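Local coordinates for folylpolyglutamate synthase (FolC) (Helicobacter pylori, PDB 6K8C), which probably uses ATP to add glutamate to dihydropteroate, forming dihydrofolate, and then further glutamates to reduced folates, forming folylpolyglutamates, at residues V334-L339 against E348-I353; I193-Q198 against L244-K249; P280-D285 against N383-R388. All coordinates share one frame; numbering follows the deposited sequence.

Contact 1: V334-L339 against E348-I353; sequences VLILEL and EKLKGI
I336 keeps CG1 beside its backbone N (chi1 -54°), which sets the CG2 methyl anti to that N, and L350 sends its whole isobutyl group out the same way, with CG anti to the N (chi1 177°), so the two branched ends reach each other across a beta-alpha-beta unit of the glutamate ligase domain. The unit consists of strand 331-336, helix 347-357 and the parallel strand 361-363, and the contact joins its first strand to the helix that crosses over to the next. The two side chains meet tip to tip. L350 CD2, the methyl that continues the chain in extended form from CA, does the touching on the helix side; it lies 3.8 Å from I336 CG2 and 4.1 Å from I336 CG1, so it faces both branches of the isoleucine, CG2 the more closely. I336 supplies about half of the surface buried here. L347 and L354 of the same helix and Y361 of the neighbouring strand also press on I336, whose backbone is hydrogen-bonded to A362, so the residue is enclosed by the unit it belongs to. On the outer flank, the extended aliphatic chain of K351 passes the far end of the isoleucine and also touches Y361. Its amine is drawn back along the helix toward E348, one turn earlier, in a long salt bridge of 3.6 Å between K351 NZ and E348 OE2. That leaves the carbon part of the lysine facing the strand, where K351 CG lies 4.3 Å from I336 CD1.

Contact 2: I193-Q198 against L244-K249; sequences IIAPQQ and LEVALK
V246 straddles the end of strand 191-194 with two methyls, each against a different residue, while E245, just before it, is hydrogen-bonded through OE2 to the backbone N of S224. The valine CG1, anti to its own backbone N (chi1 173°), passes I193 CG2 at 4.1 Å, the two side chains sliding by each other in opposite directions. Its CG2 takes the tighter place, 3.6 Å from A195 CB and 3.9 Å from A195 CA, where the strand has ended and the short alanine lets helix and backbone come close. A247 points away from the strand and packs on F64 and L65 of helix 58-70, a helix that V246 also reaches through T61. One turn after V246, K249 starts toward I193, with its CG 4.4 Å from I193 CG2, then bends at chi2 (59°) and carries its amine away from the strand. I193 CD1 meets the backbone here, 4.1 Å from K249 O. Helix 241-254 thus packs on the parallel strands and beside helix 58-70, which follows a glycine-rich P-loop sequence: the layered alpha/beta arrangement of the P-loop NTPase-like central domain of Mur ligases.

Contact 3: P280-D285 against N383-R388; sequences PNILID and NAFYKR
Strand 282-285 of the six-stranded sheet in the glutamate ligase domain receives helix 379-390, the last helix of the chain, and within 383-388 it is F385 that meets two isoleucines. F385 leaves the helix with CG anti to its backbone N (chi1 169°), which drives the ring down onto the strand. I282 and I284, two residues apart, both point to the helix, where they also touch Y389 and A382 respectively. I282 CD1 approaches in the plane of the ring at its edge, 3.9 Å from F385 CZ, and I282 CG2 sits 4.0 Å from F385 CE2. The I284 side chain crosses the phenylalanine obliquely, its CD1 4.0 Å from F385 CD2 and 4.2 Å from F385 CE2, so the ring is touched along one flank from CD2 to CZ. V375 of the adjacent parallel strand and V367 add to its surroundings. Between the isoleucines, L283 turns to the other side of the sheet and packs on L296 and I300 of helix 290-303. Beyond I284, D285 OD2 forms a salt bridge with R238, from the segment leading into helix 241-254. A sheet covered by helices on both faces in this way is characteristic of the Rossmann-like C-terminal domain of Mur ligases.

From the N terminus, contact 2 comes first: it closes a loop of 45 residues holding helix 199-211, strand 215-218 and helix 225-234, and ties the eight-stranded central sheet to helix 241-254. The chain then enters the second sheet, where contact 3 opens at 280-285 and closes only near the C terminus, at 383-388. Contact 1 is nested within that long loop and closes a short one of its own. Contacts 1 and 3 share this sheet, their centres about 17 Å apart, and meet where L337 and L339 pack on helix 379-390. Contact 2 stands apart, its centre more than 30 Å from both others.

Contact 1: V334-L339 against E348-I353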
ATOM      1  N   VAL A 334      20.749   1.876  17.194  1.00 29.22           N
ATOM      2  CA  VAL A 334      19.789   1.034  16.489  1.00 25.71           C
ATOM      3  C   VAL A 334      19.382  -0.104  17.409  1.00 36.27           C
ATOM      4  O   VAL A 334      20.240  -0.833  17.922  1.00 35.35           O
ATOM      5  CB  VAL A 334      20.365   0.484  15.174  1.00 29.52           C
ATOM      6  CG1 VAL A 334      19.328  -0.389  14.468  1.00 25.17           C
ATOM      7  CG2 VAL A 334      20.825   1.626  14.263  1.00 26.14           C
ATOM      8  N   LEU A 335      18.080  -0.261  17.618  1.00 28.74           N
ATOM      9  CA  LEU A 335      17.538  -1.420  18.316  1.00 29.62           C
ATOM     10  C   LEU A 335      16.921  -2.341  17.274  1.00 31.65           C
ATOM     11  O   LEU A 335      15.922  -1.988  16.638  1.00 33.34           O
ATOM     12  CB  LEU A 335      16.516  -1.002  19.371  1.00 31.49           C
ATOM     13  CG  LEU A 335      17.055  -0.111  20.497  1.00 36.93           C
ATOM     14  CD1 LEU A 335      15.942   0.268  21.470  1.00 34.53           C
ATOM     15  CD2 LEU A 335      18.210  -0.787  21.229  1.00 37.86           C
ATOM     16  N   ILE A 336      17.527  -3.511  17.079  1.00 28.64           N
ATOM     17  CA  ILE A 336      17.021  -4.452  16.088  1.00 31.50           C
ATOM     18  C   ILE A 336      15.756  -5.111  16.616  1.00 41.31           C
ATOM     19  O   ILE A 336      15.746  -5.676  17.717  1.00 49.52           O
ATOM     20  CB  ILE A 336      18.088  -5.500  15.742  1.00 38.07           C
ATOM     21  CG1 ILE A 336      19.386  -4.816  15.302  1.00 39.60           C
ATOM     22  CG2 ILE A 336      17.572  -6.448  14.666  1.00 36.69           C
ATOM     23  CD1 ILE A 336      20.595  -5.722  15.323  1.00 37.43           C
ATOM     24  N   LEU A 337      14.677  -5.039  15.832  1.00 42.66           N
ATOM     25  CA  LEU A 337      13.415  -5.698  16.171  1.00 41.15           C
ATOM     26  C   LEU A 337      13.471  -7.126  15.645  1.00 42.20           C
ATOM     27  O   LEU A 337      13.180  -7.396  14.477  1.00 43.47           O
ATOM     28  CB  LEU A 337      12.224  -4.936  15.602  1.00 38.21           C
ATOM     29  CG  LEU A 337      10.853  -5.367  16.136  1.00 45.42           C
ATOM     30  CD1 LEU A 337      10.763  -5.130  17.621  1.00 48.58           C
ATOM     31  CD2 LEU A 337       9.726  -4.645  15.413  1.00 45.72           C
ATOM     32  N   GLU A 338      13.853  -8.048  16.527  1.00 47.73           N
ATOM     33  CA  GLU A 338      13.967  -9.461  16.189  1.00 60.54           C
ATOM     34  C   GLU A 338      12.713  -9.961  15.486  1.00 52.11           C
ATOM     35  O   GLU A 338      11.603  -9.844  16.015  1.00 52.90           O
ATOM     36  CB  GLU A 338      14.214 -10.269  17.462  1.00 66.21           C
ATOM     37  CG  GLU A 338      14.851 -11.628  17.235  1.00 70.28           C
ATOM     38  CD  GLU A 338      15.923 -11.924  18.259  1.00 78.99           C
ATOM     39  OE1 GLU A 338      15.596 -11.918  19.464  1.00 76.83           O
ATOM     40  OE2 GLU A 338      17.083 -12.167  17.866  1.00 82.17           O
ATOM     41  N   LEU A 339      12.894 -10.494  14.278  1.00 58.74           N
ATOM     42  CA  LEU A 339      11.824 -11.110  13.508  1.00 60.01           C
ATOM     43  C   LEU A 339      12.349 -12.406  12.915  1.00 71.15           C
ATOM     44  O   LEU A 339      13.457 -12.440  12.371  1.00 64.09           O
ATOM     45  CB  LEU A 339      11.318 -10.193  12.387  1.00 59.46           C
ATOM     46  CG  LEU A 339      10.439  -9.010  12.788  1.00 54.06           C
ATOM     47  CD1 LEU A 339      10.466  -7.953  11.700  1.00 52.15           C
ATOM     48  CD2 LEU A 339       9.020  -9.460  13.071  1.00 50.80           C
ATOM     49  N   GLU A 348      23.083 -11.715  11.949  1.00 51.70           N
ATOM     50  CA  GLU A 348      24.514 -11.421  11.982  1.00 55.30           C
ATOM     51  C   GLU A 348      24.946 -10.585  10.785  1.00 49.25           C
ATOM     52  O   GLU A 348      25.889  -9.791  10.896  1.00 56.82           O
ATOM     53  CB  GLU A 348      25.318 -12.720  12.048  1.00 57.39           C
ATOM     54  CG  GLU A 348      25.191 -13.450  13.375  1.00 70.90           C
ATOM     55  CD  GLU A 348      25.695 -12.624  14.543  1.00 75.50           C
ATOM     56  OE1 GLU A 348      26.802 -12.054  14.431  1.00 61.17           O
ATOM     57  OE2 GLU A 348      24.983 -12.542  15.568  1.00 71.49           O
ATOM     58  N   LYS A 349      24.282 -10.746   9.639  1.00 45.53           N
ATOM     59  CA  LYS A 349      24.573  -9.889   8.494  1.00 46.35           C
ATOM     60  C   LYS A 349      24.205  -8.441   8.795  1.00 52.43           C
ATOM     61  O   LYS A 349      24.974  -7.516   8.504  1.00 44.40           O
ATOM     62  CB  LYS A 349      23.827 -10.397   7.259  1.00 43.34           C
ATOM     63  CG  LYS A 349      24.058  -9.570   6.008  1.00 48.83           C
ATOM     64  CD  LYS A 349      23.215 -10.075   4.847  1.00 48.56           C
ATOM     65  CE  LYS A 349      23.202  -9.078   3.698  1.00 61.21           C
ATOM     66  NZ  LYS A 349      23.102  -9.754   2.376  1.00 58.90           N
ATOM     67  N   LEU A 350      23.026  -8.226   9.386  1.00 43.03           N
ATOM     68  CA  LEU A 350      22.615  -6.879   9.768  1.00 41.05           C
ATOM     69  C   LEU A 350      23.584  -6.275  10.776  1.00 41.19           C
ATOM     70  O   LEU A 350      23.932  -5.090  10.683  1.00 38.97           O
ATOM     71  CB  LEU A 350      21.196  -6.910  10.339  1.00 45.17           C
ATOM     72  CG  LEU A 350      20.630  -5.583  10.845  1.00 46.18           C
ATOM     73  CD1 LEU A 350      20.731  -4.507   9.766  1.00 38.23           C
ATOM     74  CD2 LEU A 350      19.189  -5.755  11.311  1.00 37.99           C
ATOM     75  N   LYS A 351      24.035  -7.076  11.746  1.00 40.04           N
ATOM     76  CA  LYS A 351      25.011  -6.586  12.713  1.00 37.48           C
ATOM     77  C   LYS A 351      26.293  -6.129  12.031  1.00 41.57           C
ATOM     78  O   LYS A 351      26.931  -5.172  12.487  1.00 37.74           O
ATOM     79  CB  LYS A 351      25.327  -7.670  13.744  1.00 45.05           C
ATOM     80  CG  LYS A 351      24.291  -7.828  14.852  1.00 51.77           C
ATOM     81  CD  LYS A 351      24.771  -8.842  15.888  1.00 54.06           C
ATOM     82  CE  LYS A 351      23.852  -8.895  17.102  1.00 65.03           C
ATOM     83  NZ  LYS A 351      24.201 -10.019  18.021  1.00 62.87           N
ATOM     84  N   GLY A 352      26.686  -6.797  10.945  1.00 42.05           N
ATOM     85  CA  GLY A 352      27.899  -6.408  10.246  1.00 40.97           C
ATOM     86  C   GLY A 352      27.750  -5.108   9.485  1.00 44.16           C
ATOM     87  O   GLY A 352      28.708  -4.335   9.376  1.00 45.14           O
ATOM     88  N   ILE A 353      26.558  -4.853   8.940  1.00 45.74           N
ATOM     89  CA  ILE A 353      26.303  -3.573   8.287  1.00 41.68           C
ATOM     90  C   ILE A 353      26.377  -2.443   9.300  1.00 38.29           C
ATOM     91  O   ILE A 353      26.995  -1.400   9.052  1.00 35.88           O
ATOM     92  CB  ILE A 353      24.940  -3.607   7.572  1.00 36.86           C
ATOM     93  CG1 ILE A 353      24.967  -4.625   6.431  1.00 43.63           C
ATOM     94  CG2 ILE A 353      24.562  -2.215   7.063  1.00 35.57           C
ATOM     95  CD1 ILE A 353      23.600  -4.973   5.887  1.00 38.46           C
TER

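Contact 2: I193-Q198 against L244-K249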
ATOM      1  N   ILE A 193      -2.424   2.619 -17.734  1.00 30.44           N
ATOM      2  CA  ILE A 193      -1.387   3.621 -17.534  1.00 27.38           C
ATOM      3  C   ILE A 193      -0.191   2.919 -16.917  1.00 28.20           C
ATOM      4  O   ILE A 193      -0.355   2.082 -16.024  1.00 26.94           O
ATOM      5  CB  ILE A 193      -1.901   4.755 -16.630  1.00 35.16           C
ATOM      6  CG1 ILE A 193      -2.965   5.558 -17.374  1.00 35.01           C
ATOM      7  CG2 ILE A 193      -0.759   5.666 -16.173  1.00 30.54           C
ATOM      8  CD1 ILE A 193      -4.180   5.763 -16.570  1.00 41.39           C
ATOM      9  N   ILE A 194       1.011   3.229 -17.394  1.00 24.85           N
ATOM     10  CA  ILE A 194       2.208   2.600 -16.849  1.00 22.64           C
ATOM     11  C   ILE A 194       3.176   3.688 -16.399  1.00 29.49           C
ATOM     12  O   ILE A 194       3.553   4.561 -17.190  1.00 29.04           O
ATOM     13  CB  ILE A 194       2.866   1.623 -17.847  1.00 27.00           C
ATOM     14  CG1 ILE A 194       4.023   0.877 -17.182  1.00 28.95           C
ATOM     15  CG2 ILE A 194       3.308   2.297 -19.131  1.00 30.81           C
ATOM     16  CD1 ILE A 194       4.225  -0.531 -17.722  1.00 36.99           C
ATOM     17  N   ALA A 195       3.551   3.648 -15.115  1.00 29.02           N
ATOM     18  CA  ALA A 195       4.584   4.519 -14.571  1.00 28.70           C
ATOM     19  C   ALA A 195       5.936   4.179 -15.198  1.00 27.55           C
ATOM     20  O   ALA A 195       6.096   3.109 -15.793  1.00 26.96           O
ATOM     21  CB  ALA A 195       4.645   4.357 -13.049  1.00 25.38           C
ATOM     22  N   PRO A 196       6.925   5.073 -15.086  1.00 27.06           N
ATOM     23  CA  PRO A 196       8.264   4.752 -15.609  1.00 28.65           C
ATOM     24  C   PRO A 196       8.796   3.462 -14.997  1.00 31.40           C
ATOM     25  O   PRO A 196       8.724   3.251 -13.783  1.00 36.54           O
ATOM     26  CB  PRO A 196       9.105   5.971 -15.206  1.00 28.16           C
ATOM     27  CG  PRO A 196       8.113   7.085 -15.113  1.00 29.59           C
ATOM     28  CD  PRO A 196       6.861   6.451 -14.563  1.00 27.28           C
ATOM     29  N   GLN A 197       9.303   2.583 -15.859  1.00 29.24           N
ATOM     30  CA  GLN A 197       9.717   1.237 -15.483  1.00 33.90           C
ATOM     31  C   GLN A 197      11.155   0.998 -15.918  1.00 37.31           C
ATOM     32  O   GLN A 197      11.750   1.788 -16.652  1.00 32.71           O
ATOM     33  CB  GLN A 197       8.825   0.166 -16.132  1.00 28.33           C
ATOM     34  CG  GLN A 197       7.332   0.358 -15.946  1.00 28.01           C
ATOM     35  CD  GLN A 197       6.866  -0.085 -14.581  1.00 29.29           C
ATOM     36  OE1 GLN A 197       7.519  -0.895 -13.931  1.00 31.04           O
ATOM     37  NE2 GLN A 197       5.735   0.453 -14.134  1.00 27.28           N
ATOM     38  N   GLN A 198      11.702  -0.131 -15.475  1.00 35.36           N
ATOM     39  CA  GLN A 198      12.943  -0.620 -16.048  1.00 41.02           C
ATOM     40  C   GLN A 198      12.705  -1.085 -17.484  1.00 37.62           C
ATOM     41  O   GLN A 198      11.585  -1.424 -17.878  1.00 34.91           O
ATOM     42  CB  GLN A 198      13.511  -1.756 -15.200  1.00 44.30           C
ATOM     43  CG  GLN A 198      14.041  -1.302 -13.855  1.00 46.71           C
ATOM     44  CD  GLN A 198      14.523  -2.456 -13.003  1.00 59.48           C
ATOM     45  OE1 GLN A 198      15.425  -3.195 -13.394  1.00 63.80           O
ATOM     46  NE2 GLN A 198      13.919  -2.621 -11.830  1.00 60.99           N
ATOM     47  N   LEU A 244       2.320  10.922  -7.835  1.00 23.99           N
ATOM     48  CA  LEU A 244       1.225  11.849  -8.094  1.00 28.65           C
ATOM     49  C   LEU A 244       1.059  12.113  -9.585  1.00 20.87           C
ATOM     50  O   LEU A 244      -0.070  12.270 -10.066  1.00 25.05           O
ATOM     51  CB  LEU A 244       1.441  13.161  -7.334  1.00 31.11           C
ATOM     52  CG  LEU A 244       0.383  14.263  -7.529  1.00 33.08           C
ATOM     53  CD1 LEU A 244      -1.049  13.818  -7.138  1.00 27.55           C
ATOM     54  CD2 LEU A 244       0.771  15.516  -6.757  1.00 33.04           C
ATOM     55  N   GLU A 245       2.169  12.191 -10.335  1.00 27.33           N
ATOM     56  CA  GLU A 245       2.055  12.370 -11.782  1.00 27.86           C
ATOM     57  C   GLU A 245       1.286  11.219 -12.414  1.00 23.08           C
ATOM     58  O   GLU A 245       0.455  11.432 -13.306  1.00 23.90           O
ATOM     59  CB  GLU A 245       3.438  12.490 -12.429  1.00 28.30           C
ATOM     60  CG  GLU A 245       4.131  13.818 -12.204  1.00 35.14           C
ATOM     61  CD  GLU A 245       3.503  14.964 -12.983  1.00 37.50           C
ATOM     62  OE1 GLU A 245       2.628  14.716 -13.843  1.00 39.88           O
ATOM     63  OE2 GLU A 245       3.901  16.120 -12.738  1.00 37.91           O
ATOM     64  N   VAL A 246       1.551   9.992 -11.966  1.00 22.46           N
ATOM     65  CA  VAL A 246       0.831   8.837 -12.495  1.00 21.82           C
ATOM     66  C   VAL A 246      -0.642   8.896 -12.108  1.00 21.81           C
ATOM     67  O   VAL A 246      -1.527   8.663 -12.940  1.00 21.93           O
ATOM     68  CB  VAL A 246       1.498   7.537 -12.016  1.00 21.79           C
ATOM     69  CG1 VAL A 246       0.653   6.335 -12.415  1.00 24.85           C
ATOM     70  CG2 VAL A 246       2.920   7.431 -12.582  1.00 22.73           C
ATOM     71  N   ALA A 247      -0.933   9.229 -10.850  1.00 20.04           N
ATOM     72  CA  ALA A 247      -2.325   9.355 -10.429  1.00 20.55           C
ATOM     73  C   ALA A 247      -3.039  10.450 -11.209  1.00 23.73           C
ATOM     74  O   ALA A 247      -4.225  10.318 -11.530  1.00 21.76           O
ATOM     75  CB  ALA A 247      -2.405   9.634  -8.928  1.00 23.48           C
ATOM     76  N   LEU A 248      -2.338  11.545 -11.510  1.00 24.62           N
ATOM     77  CA  LEU A 248      -2.948  12.614 -12.295  1.00 24.24           C
ATOM     78  C   LEU A 248      -3.270  12.141 -13.707  1.00 21.78           C
ATOM     79  O   LEU A 248      -4.335  12.465 -14.248  1.00 25.69           O
ATOM     80  CB  LEU A 248      -2.021  13.832 -12.330  1.00 22.80           C
ATOM     81  CG  LEU A 248      -2.604  15.149 -12.849  1.00 36.23           C
ATOM     82  CD1 LEU A 248      -3.781  15.594 -11.999  1.00 35.14           C
ATOM     83  CD2 LEU A 248      -1.520  16.222 -12.876  1.00 40.96           C
ATOM     84  N   LYS A 249      -2.364  11.376 -14.320  1.00 25.07           N
ATOM     85  CA  LYS A 249      -2.637  10.828 -15.647  1.00 25.21           C
ATOM     86  C   LYS A 249      -3.832   9.883 -15.618  1.00 25.56           C
ATOM     87  O   LYS A 249      -4.651   9.875 -16.546  1.00 27.81           O
ATOM     88  CB  LYS A 249      -1.401  10.107 -16.183  1.00 22.83           C
ATOM     89  CG  LYS A 249      -1.509   9.718 -17.650  1.00 32.93           C
ATOM     90  CD  LYS A 249      -1.718  10.957 -18.509  1.00 41.74           C
ATOM     91  CE  LYS A 249      -0.947  10.872 -19.809  1.00 52.30           C
ATOM     92  NZ  LYS A 249      -0.962  12.173 -20.530  1.00 49.21           N
TER

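Contact 3: P280-D285 against N383-R388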
ATOM      1  N   PRO A 280       4.010  10.998  21.427  1.00 33.98           N
ATOM      2  CA  PRO A 280       4.976  12.108  21.386  1.00 34.17           C
ATOM      3  C   PRO A 280       6.407  11.671  21.103  1.00 37.22           C
ATOM      4  O   PRO A 280       7.187  12.467  20.564  1.00 36.26           O
ATOM      5  CB  PRO A 280       4.850  12.737  22.778  1.00 41.44           C
ATOM      6  CG  PRO A 280       3.461  12.433  23.195  1.00 35.85           C
ATOM      7  CD  PRO A 280       3.117  11.098  22.600  1.00 36.51           C
ATOM      8  N   ASN A 281       6.776  10.434  21.438  1.00 37.93           N
ATOM      9  CA  ASN A 281       8.158   9.983  21.308  1.00 35.23           C
ATOM     10  C   ASN A 281       8.324   8.793  20.367  1.00 38.66           C
ATOM     11  O   ASN A 281       9.400   8.185  20.351  1.00 34.89           O
ATOM     12  CB  ASN A 281       8.735   9.633  22.686  1.00 32.31           C
ATOM     13  CG  ASN A 281       8.131   8.369  23.272  1.00 40.42           C
ATOM     14  OD1 ASN A 281       6.989   8.025  22.981  1.00 38.33           O
ATOM     15  ND2 ASN A 281       8.899   7.671  24.105  1.00 35.96           N
ATOM     16  N   ILE A 282       7.306   8.434  19.585  1.00 27.58           N
ATOM     17  CA  ILE A 282       7.414   7.306  18.664  1.00 25.89           C
ATOM     18  C   ILE A 282       6.910   7.738  17.290  1.00 34.33           C
ATOM     19  O   ILE A 282       5.723   8.051  17.126  1.00 30.63           O
ATOM     20  CB  ILE A 282       6.658   6.067  19.159  1.00 34.14           C
ATOM     21  CG1 ILE A 282       7.218   5.597  20.503  1.00 30.15           C
ATOM     22  CG2 ILE A 282       6.778   4.930  18.149  1.00 27.79           C
ATOM     23  CD1 ILE A 282       6.380   4.514  21.145  1.00 37.18           C
ATOM     24  N   LEU A 283       7.811   7.764  16.315  1.00 27.95           N
ATOM     25  CA  LEU A 283       7.482   7.942  14.911  1.00 25.59           C
ATOM     26  C   LEU A 283       7.516   6.575  14.235  1.00 30.18           C
ATOM     27  O   LEU A 283       8.428   5.779  14.477  1.00 29.76           O
ATOM     28  CB  LEU A 283       8.480   8.910  14.258  1.00 29.99           C
ATOM     29  CG  LEU A 283       8.331   9.334  12.795  1.00 36.70           C
ATOM     30  CD1 LEU A 283       7.086  10.195  12.594  1.00 33.67           C
ATOM     31  CD2 LEU A 283       9.580  10.086  12.364  1.00 36.76           C
ATOM     32  N   ILE A 284       6.513   6.295  13.401  1.00 27.77           N
ATOM     33  CA  ILE A 284       6.350   4.986  12.776  1.00 28.88           C
ATOM     34  C   ILE A 284       6.243   5.161  11.266  1.00 28.24           C
ATOM     35  O   ILE A 284       5.532   6.049  10.785  1.00 32.78           O
ATOM     36  CB  ILE A 284       5.106   4.247  13.318  1.00 35.87           C
ATOM     37  CG1 ILE A 284       5.337   3.794  14.758  1.00 40.39           C
ATOM     38  CG2 ILE A 284       4.774   3.046  12.448  1.00 34.09           C
ATOM     39  CD1 ILE A 284       4.360   2.726  15.223  1.00 47.76           C
ATOM     40  N   ASP A 285       6.936   4.303  10.519  1.00 30.46           N
ATOM     41  CA  ASP A 285       6.869   4.351   9.065  1.00 26.94           C
ATOM     42  C   ASP A 285       7.126   2.962   8.506  1.00 26.28           C
ATOM     43  O   ASP A 285       8.098   2.306   8.889  1.00 27.45           O
ATOM     44  CB  ASP A 285       7.874   5.359   8.495  1.00 24.80           C
ATOM     45  CG  ASP A 285       7.638   5.639   7.023  1.00 25.98           C
ATOM     46  OD1 ASP A 285       7.997   4.776   6.195  1.00 30.29           O
ATOM     47  OD2 ASP A 285       7.088   6.712   6.702  1.00 29.87           O
ATOM     48  N   ASN A 383       3.950  -3.333  12.403  1.00 34.34           N
ATOM     49  CA  ASN A 383       2.838  -4.044  13.028  1.00 40.57           C
ATOM     50  C   ASN A 383       3.316  -4.903  14.195  1.00 40.34           C
ATOM     51  O   ASN A 383       2.631  -5.001  15.220  1.00 41.32           O
ATOM     52  CB  ASN A 383       2.106  -4.894  11.991  1.00 34.09           C
ATOM     53  CG  ASN A 383       1.053  -5.787  12.613  1.00 48.16           C
ATOM     54  OD1 ASN A 383       1.296  -6.966  12.867  1.00 55.70           O
ATOM     55  ND2 ASN A 383      -0.122  -5.224  12.876  1.00 45.15           N
ATOM     56  N   ALA A 384       4.497  -5.517  14.065  1.00 42.90           N
ATOM     57  CA  ALA A 384       5.037  -6.316  15.161  1.00 38.98           C
ATOM     58  C   ALA A 384       5.452  -5.437  16.335  1.00 46.35           C
ATOM     59  O   ALA A 384       5.272  -5.823  17.497  1.00 42.97           O
ATOM     60  CB  ALA A 384       6.217  -7.158  14.674  1.00 37.36           C
ATOM     61  N   PHE A 385       6.014  -4.258  16.060  1.00 31.72           N
ATOM     62  CA  PHE A 385       6.276  -3.311  17.138  1.00 32.02           C
ATOM     63  C   PHE A 385       4.985  -2.916  17.838  1.00 32.07           C
ATOM     64  O   PHE A 385       4.928  -2.837  19.070  1.00 34.75           O
ATOM     65  CB  PHE A 385       6.965  -2.052  16.613  1.00 32.74           C
ATOM     66  CG  PHE A 385       7.017  -0.949  17.629  1.00 31.37           C
ATOM     67  CD1 PHE A 385       8.003  -0.938  18.599  1.00 29.13           C
ATOM     68  CD2 PHE A 385       6.051   0.047  17.649  1.00 30.17           C
ATOM     69  CE1 PHE A 385       8.049   0.061  19.550  1.00 33.29           C
ATOM     70  CE2 PHE A 385       6.090   1.045  18.601  1.00 33.17           C
ATOM     71  CZ  PHE A 385       7.088   1.054  19.552  1.00 38.08           C
ATOM     72  N   TYR A 386       3.946  -2.620  17.055  1.00 30.85           N
ATOM     73  CA  TYR A 386       2.703  -2.112  17.622  1.00 36.27           C
ATOM     74  C   TYR A 386       2.069  -3.122  18.568  1.00 39.73           C
ATOM     75  O   TYR A 386       1.483  -2.745  19.591  1.00 37.09           O
ATOM     76  CB  TYR A 386       1.731  -1.750  16.501  1.00 37.46           C
ATOM     77  CG  TYR A 386       0.415  -1.208  17.000  1.00 39.19           C
ATOM     78  CD1 TYR A 386       0.366  -0.050  17.766  1.00 36.02           C
ATOM     79  CD2 TYR A 386      -0.779  -1.852  16.706  1.00 37.60           C
ATOM     80  CE1 TYR A 386      -0.836   0.453  18.223  1.00 42.50           C
ATOM     81  CE2 TYR A 386      -1.989  -1.357  17.161  1.00 39.16           C
ATOM     82  CZ  TYR A 386      -2.011  -0.205  17.920  1.00 49.40           C
ATOM     83  OH  TYR A 386      -3.210   0.295  18.379  1.00 49.32           O
ATOM     84  N   LYS A 387       2.172  -4.411  18.244  1.00 41.03           N
ATOM     85  CA  LYS A 387       1.609  -5.439  19.114  1.00 44.32           C
ATOM     86  C   LYS A 387       2.359  -5.504  20.438  1.00 52.95           C
ATOM     87  O   LYS A 387       1.743  -5.555  21.509  1.00 49.87           O
ATOM     88  CB  LYS A 387       1.633  -6.794  18.407  1.00 43.31           C
ATOM     89  CG  LYS A 387       0.452  -7.019  17.474  1.00 53.63           C
ATOM     90  CD  LYS A 387       0.907  -7.583  16.139  1.00 61.32           C
ATOM     91  CE  LYS A 387      -0.020  -8.681  15.650  1.00 62.80           C
ATOM     92  NZ  LYS A 387       0.699  -9.672  14.799  1.00 68.73           N
ATOM     93  N   ARG A 388       3.694  -5.490  20.385  1.00 40.84           N
ATOM     94  CA  ARG A 388       4.486  -5.500  21.611  1.00 41.34           C
ATOM     95  C   ARG A 388       4.275  -4.220  22.407  1.00 51.50           C
ATOM     96  O   ARG A 388       4.220  -4.250  23.643  1.00 54.76           O
ATOM     97  CB  ARG A 388       5.964  -5.695  21.272  1.00 46.69           C
ATOM     98  CG  ARG A 388       6.240  -6.975  20.489  1.00 62.59           C
ATOM     99  CD  ARG A 388       7.718  -7.163  20.167  1.00 59.09           C
ATOM    100  NE  ARG A 388       8.580  -6.930  21.321  1.00 66.05           N
ATOM    101  CZ  ARG A 388       9.906  -7.032  21.294  1.00 51.53           C
ATOM    102  NH1 ARG A 388      10.615  -6.802  22.391  1.00 61.48           N
ATOM    103  NH2 ARG A 388      10.522  -7.370  20.168  1.00 57.17           N
TER